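Local atomic coordinates of protein yojF (Bacillus subtilis, PDB entry 1NJH), a protein that is of unknown function, belongs to the DUF1806 family and is built mainly of antiparallel beta strands, with two copies in its assembly. Residues A[53-61]-A[71-79]. Numbering follows the deposited sequence.
Sequences AKVTYHQAK and GLKTEEGWI
Residues 59-61 run antiparallel to 71-74, their axes 4.8 Å apart at closest approach, as two arms of a beta hairpin in an antiparallel sheet. Lys61 and Gly71 form a hydrogen-bonded pair, each N donating to the other's O, and Lys73 N meets Gln59 O at 2.9 Å in an almost straight bond. At His58 the first strand turns a corner, yet His58 N still reaches Lys73 O at 3.0 Å; beyond this, Glu75 N makes a weak bond to Thr56 O, and one water bridges Thr56 N and Glu75 OE1. The face carrying Leu72 and Ala60 illustrates how an aliphatic branch can pack over an aromatic ring: Leu72 CD2 sits over the centre of the Tyr57 ring, 4.1 Å from its centroid and 7° off the normal, a CH-pi contact, while also touching Ala60 CB. Helix 9-18 packs on this side, Leu16 touching Leu72 and Ala60 and accepting the Tyr57 hydroxyl bond through its backbone O. On the other face Lys73 lies alongside His58, Lys73 CG 3.4 Å from His58 CE1, before the bend at chi2 (72°) carries the lysine chain across the Trp78 ring, CD above the centre. Lys73 NZ donates to Thr74 O and, at 2.8 Å, to Gly77 O, bracing the turn 74-77 that leads into strand 78-79. Cut back to an alanine, this side chain would probably leave the Trp78 ring without its aliphatic cover and the turn without its ammonium bonds. Gly77 O is gripped from opposite faces of its plane, by Lys73 NZ on one and Thr74 N on the other.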
ATOM      1  N   ALA A  53       8.505   3.459  -1.655  1.00 21.00           N
ATOM      2  CA  ALA A  53       8.722   3.059  -0.272  1.00 21.49           C
ATOM      3  C   ALA A  53      10.037   2.313  -0.443  1.00 19.03           C
ATOM      4  O   ALA A  53      10.198   1.562  -1.414  1.00 16.84           O
ATOM      5  CB  ALA A  53       7.630   2.088   0.196  1.00 21.22           C
ATOM      6  N   LYS A  54      10.990   2.546   0.451  1.00 19.94           N
ATOM      7  CA  LYS A  54      12.269   1.873   0.359  1.00 22.31           C
ATOM      8  C   LYS A  54      12.245   0.754   1.386  1.00 23.67           C
ATOM      9  O   LYS A  54      11.984   0.988   2.568  1.00 23.11           O
ATOM     10  CB  LYS A  54      13.416   2.847   0.654  1.00 27.58           C
ATOM     11  CG  LYS A  54      14.770   2.377   0.142  1.00 32.74           C
ATOM     12  CD  LYS A  54      15.859   3.399   0.445  1.00 33.48           C
ATOM     13  CE  LYS A  54      17.191   2.986  -0.152  1.00 37.24           C
ATOM     14  NZ  LYS A  54      17.112   2.870  -1.631  1.00 37.74           N
ATOM     15  N   VAL A  55      12.480  -0.463   0.921  1.00 20.90           N
ATOM     16  CA  VAL A  55      12.470  -1.625   1.801  1.00 21.78           C
ATOM     17  C   VAL A  55      13.512  -2.647   1.369  1.00 19.91           C
ATOM     18  O   VAL A  55      14.028  -2.613   0.246  1.00 19.51           O
ATOM     19  CB  VAL A  55      11.093  -2.359   1.773  1.00 25.63           C
ATOM     20  CG1 VAL A  55       9.955  -1.375   2.005  1.00 23.79           C
ATOM     21  CG2 VAL A  55      10.915  -3.073   0.443  1.00 25.34           C
ATOM     22  N   THR A  56      13.794  -3.572   2.276  1.00 21.40           N
ATOM     23  CA  THR A  56      14.707  -4.668   2.019  1.00 19.70           C
ATOM     24  C   THR A  56      13.924  -5.900   2.459  1.00 17.17           C
ATOM     25  O   THR A  56      13.557  -5.996   3.623  1.00 20.41           O
ATOM     26  CB  THR A  56      15.981  -4.561   2.875  1.00 23.03           C
ATOM     27  OG1 THR A  56      16.728  -3.408   2.471  1.00 26.12           O
ATOM     28  CG2 THR A  56      16.837  -5.804   2.695  1.00 24.24           C
ATOM     29  N   TYR A  57      13.610  -6.800   1.536  1.00 17.69           N
ATOM     30  CA  TYR A  57      12.883  -8.009   1.933  1.00 18.80           C
ATOM     31  C   TYR A  57      13.804  -9.215   1.863  1.00 23.67           C
ATOM     32  O   TYR A  57      14.669  -9.295   0.981  1.00 22.81           O
ATOM     33  CB  TYR A  57      11.625  -8.207   1.059  1.00 18.11           C
ATOM     34  CG  TYR A  57      11.851  -8.363  -0.427  1.00 19.37           C
ATOM     35  CD1 TYR A  57      12.179  -9.601  -0.981  1.00 18.23           C
ATOM     36  CD2 TYR A  57      11.628  -7.290  -1.299  1.00 14.13           C
ATOM     37  CE1 TYR A  57      12.265  -9.773  -2.366  1.00 14.35           C
ATOM     38  CE2 TYR A  57      11.710  -7.451  -2.687  1.00 15.85           C
ATOM     39  CZ  TYR A  57      12.025  -8.691  -3.207  1.00 18.02           C
ATOM     40  OH  TYR A  57      12.079  -8.878  -4.562  1.00 19.77           O
ATOM     41  N   HIS A  58      13.625 -10.159   2.790  1.00 21.78           N
ATOM     42  CA  HIS A  58      14.484 -11.349   2.824  1.00 27.06           C
ATOM     43  C   HIS A  58      13.843 -12.648   2.343  1.00 26.86           C
ATOM     44  O   HIS A  58      14.542 -13.623   2.049  1.00 30.82           O
ATOM     45  CB  HIS A  58      15.087 -11.527   4.225  1.00 29.77           C
ATOM     46  CG  HIS A  58      14.140 -11.228   5.347  1.00 36.59           C
ATOM     47  ND1 HIS A  58      13.360 -12.193   5.948  1.00 40.72           N
ATOM     48  CD2 HIS A  58      13.854 -10.067   5.986  1.00 38.90           C
ATOM     49  CE1 HIS A  58      12.639 -11.642   6.907  1.00 38.74           C
ATOM     50  NE2 HIS A  58      12.919 -10.352   6.951  1.00 40.31           N
ATOM     51  N   GLN A  59      12.520 -12.671   2.280  1.00 24.41           N
ATOM     52  CA  GLN A  59      11.783 -13.825   1.773  1.00 23.02           C
ATOM     53  C   GLN A  59      10.714 -13.257   0.850  1.00 21.15           C
ATOM     54  O   GLN A  59      10.178 -12.172   1.099  1.00 21.04           O
ATOM     55  CB  GLN A  59      11.147 -14.631   2.906  1.00 24.65           C
ATOM     56  CG  GLN A  59      12.139 -15.536   3.626  1.00 33.28           C
ATOM     57  CD  GLN A  59      12.705 -16.627   2.725  1.00 38.62           C
ATOM     58  OE1 GLN A  59      13.854 -17.051   2.891  1.00 43.25           O
ATOM     59  NE2 GLN A  59      11.897 -17.097   1.779  1.00 40.89           N
ATOM     60  N   ALA A  60      10.429 -13.979  -0.231  1.00 20.48           N
ATOM     61  CA  ALA A  60       9.443 -13.541  -1.212  1.00 18.00           C
ATOM     62  C   ALA A  60       8.863 -14.747  -1.907  1.00 20.55           C
ATOM     63  O   ALA A  60       9.585 -15.690  -2.239  1.00 21.52           O
ATOM     64  CB  ALA A  60      10.109 -12.610  -2.244  1.00 21.17           C
ATOM     65  N   LYS A  61       7.555 -14.725  -2.129  1.00 16.27           N
ATOM     66  CA  LYS A  61       6.910 -15.829  -2.801  1.00 20.97           C
ATOM     67  C   LYS A  61       5.667 -15.441  -3.568  1.00 21.79           C
ATOM     68  O   LYS A  61       4.851 -14.649  -3.090  1.00 22.48           O
ATOM     69  CB  LYS A  61       6.555 -16.915  -1.777  1.00 25.81           C
ATOM     70  CG  LYS A  61       5.919 -18.160  -2.384  1.00 34.19           C
ATOM     71  CD  LYS A  61       5.887 -19.297  -1.374  1.00 37.01           C
ATOM     72  CE  LYS A  61       5.227 -20.554  -1.943  1.00 42.34           C
ATOM     73  NZ  LYS A  61       5.936 -21.091  -3.138  1.00 42.20           N
ATOM     74  N   GLY A  71       3.775 -12.121  -1.768  1.00 12.68           N
ATOM     75  CA  GLY A  71       4.066 -11.715  -0.405  1.00 15.47           C
ATOM     76  C   GLY A  71       5.562 -11.498  -0.261  1.00 16.96           C
ATOM     77  O   GLY A  71       6.388 -12.319  -0.698  1.00 16.42           O
ATOM     78  N   LEU A  72       5.927 -10.379   0.356  1.00 15.41           N
ATOM     79  CA  LEU A  72       7.336 -10.048   0.576  1.00 17.72           C
ATOM     80  C   LEU A  72       7.500  -9.820   2.065  1.00 17.56           C
ATOM     81  O   LEU A  72       6.763  -9.022   2.634  1.00 15.62           O
ATOM     82  CB  LEU A  72       7.688  -8.739  -0.156  1.00 15.73           C
ATOM     83  CG  LEU A  72       7.337  -8.602  -1.639  1.00 18.21           C
ATOM     84  CD1 LEU A  72       7.752  -7.203  -2.120  1.00 18.05           C
ATOM     85  CD2 LEU A  72       8.064  -9.688  -2.442  1.00 19.09           C
ATOM     86  N   LYS A  73       8.453 -10.496   2.705  1.00 15.53           N
ATOM     87  CA  LYS A  73       8.681 -10.294   4.132  1.00 15.97           C
ATOM     88  C   LYS A  73       9.808  -9.285   4.279  1.00 18.94           C
ATOM     89  O   LYS A  73      10.961  -9.583   3.938  1.00 17.58           O
ATOM     90  CB  LYS A  73       9.089 -11.603   4.827  1.00 16.08           C
ATOM     91  CG  LYS A  73       9.250 -11.440   6.329  1.00 21.72           C
ATOM     92  CD  LYS A  73       7.904 -11.261   7.018  1.00 24.28           C
ATOM     93  CE  LYS A  73       8.056 -10.872   8.487  1.00 23.97           C
ATOM     94  NZ  LYS A  73       8.432  -9.438   8.728  1.00 23.87           N
ATOM     95  N   THR A  74       9.485  -8.102   4.791  1.00 19.20           N
ATOM     96  CA  THR A  74      10.483  -7.052   4.938  1.00 24.26           C
ATOM     97  C   THR A  74      11.156  -7.132   6.295  1.00 28.20           C
ATOM     98  O   THR A  74      10.844  -8.014   7.122  1.00 22.19           O
ATOM     99  CB  THR A  74       9.853  -5.641   4.779  1.00 22.90           C
ATOM    100  OG1 THR A  74       8.930  -5.420   5.852  1.00 24.01           O
ATOM    101  CG2 THR A  74       9.114  -5.518   3.448  1.00 24.48           C
ATOM    102  N   GLU A  75      12.077  -6.198   6.514  1.00 31.70           N
ATOM    103  CA  GLU A  75      12.835  -6.102   7.749  1.00 34.55           C
ATOM    104  C   GLU A  75      11.941  -6.350   8.958  1.00 35.21           C
ATOM    105  O   GLU A  75      12.222  -7.225   9.770  1.00 34.78           O
ATOM    106  CB  GLU A  75      13.502  -4.725   7.835  1.00 37.23           C
ATOM    107  CG  GLU A  75      14.533  -4.485   6.730  1.00 42.55           C
ATOM    108  CD  GLU A  75      15.157  -3.098   6.773  1.00 46.68           C
ATOM    109  OE1 GLU A  75      14.443  -2.107   6.505  1.00 48.00           O
ATOM    110  OE2 GLU A  75      16.366  -3.000   7.073  1.00 47.51           O
ATOM    111  N   GLU A  76      10.859  -5.595   9.083  1.00 32.49           N
ATOM    112  CA  GLU A  76       9.962  -5.811  10.211  1.00 29.68           C
ATOM    113  C   GLU A  76       8.489  -5.724   9.860  1.00 27.73           C
ATOM    114  O   GLU A  76       7.649  -5.438  10.714  1.00 26.96           O
ATOM    115  CB  GLU A  76      10.306  -4.854  11.360  1.00 34.29           C
ATOM    116  CG  GLU A  76      10.537  -3.410  10.988  1.00 35.63           C
ATOM    117  CD  GLU A  76      11.248  -2.644  12.105  1.00 33.88           C
ATOM    118  OE1 GLU A  76      10.964  -2.912  13.292  1.00 34.05           O
ATOM    119  OE2 GLU A  76      12.077  -1.761  11.793  1.00 34.47           O
ATOM    120  N   GLY A  77       8.183  -6.010   8.598  1.00 24.22           N
ATOM    121  CA  GLY A  77       6.816  -5.963   8.132  1.00 20.28           C
ATOM    122  C   GLY A  77       6.528  -6.867   6.951  1.00 19.83           C
ATOM    123  O   GLY A  77       7.231  -7.860   6.706  1.00 19.78           O
ATOM    124  N   TRP A  78       5.481  -6.522   6.212  1.00 15.73           N
ATOM    125  CA  TRP A  78       5.055  -7.304   5.064  1.00 15.80           C
ATOM    126  C   TRP A  78       4.502  -6.442   3.949  1.00 15.38           C
ATOM    127  O   TRP A  78       3.969  -5.367   4.207  1.00 15.50           O
ATOM    128  CB  TRP A  78       3.917  -8.248   5.449  1.00 20.64           C
ATOM    129  CG  TRP A  78       4.123  -9.049   6.683  1.00 24.67           C
ATOM    130  CD1 TRP A  78       4.155  -8.589   7.968  1.00 30.22           C
ATOM    131  CD2 TRP A  78       4.314 -10.457   6.751  1.00 27.57           C
ATOM    132  NE1 TRP A  78       4.355  -9.634   8.839  1.00 33.07           N
ATOM    133  CE2 TRP A  78       4.456 -10.794   8.115  1.00 32.25           C
ATOM    134  CE3 TRP A  78       4.377 -11.472   5.790  1.00 32.18           C
ATOM    135  CZ2 TRP A  78       4.660 -12.108   8.543  1.00 33.81           C
ATOM    136  CZ3 TRP A  78       4.578 -12.785   6.216  1.00 34.02           C
ATOM    137  CH2 TRP A  78       4.717 -13.087   7.582  1.00 38.06           C
ATOM    138  N   ILE A  79       4.633  -6.934   2.716  1.00 16.26           N
ATOM    139  CA  ILE A  79       4.054  -6.282   1.551  1.00 15.84           C
ATOM    140  C   ILE A  79       3.341  -7.431   0.860  1.00 15.69           C
ATOM    141  O   ILE A  79       3.925  -8.500   0.604  1.00 17.66           O
ATOM    142  CB  ILE A  79       5.110  -5.677   0.630  1.00 16.20           C
ATOM    143  CG1 ILE A  79       5.787  -4.511   1.337  1.00 17.31           C
ATOM    144  CG2 ILE A  79       4.454  -5.256  -0.696  1.00 19.63           C
ATOM    145  CD1 ILE A  79       6.864  -3.841   0.508  1.00 23.06           C
TER
HETATM  146  O   HOH W   1      12.315  -3.008   5.098  1.00 27.35           O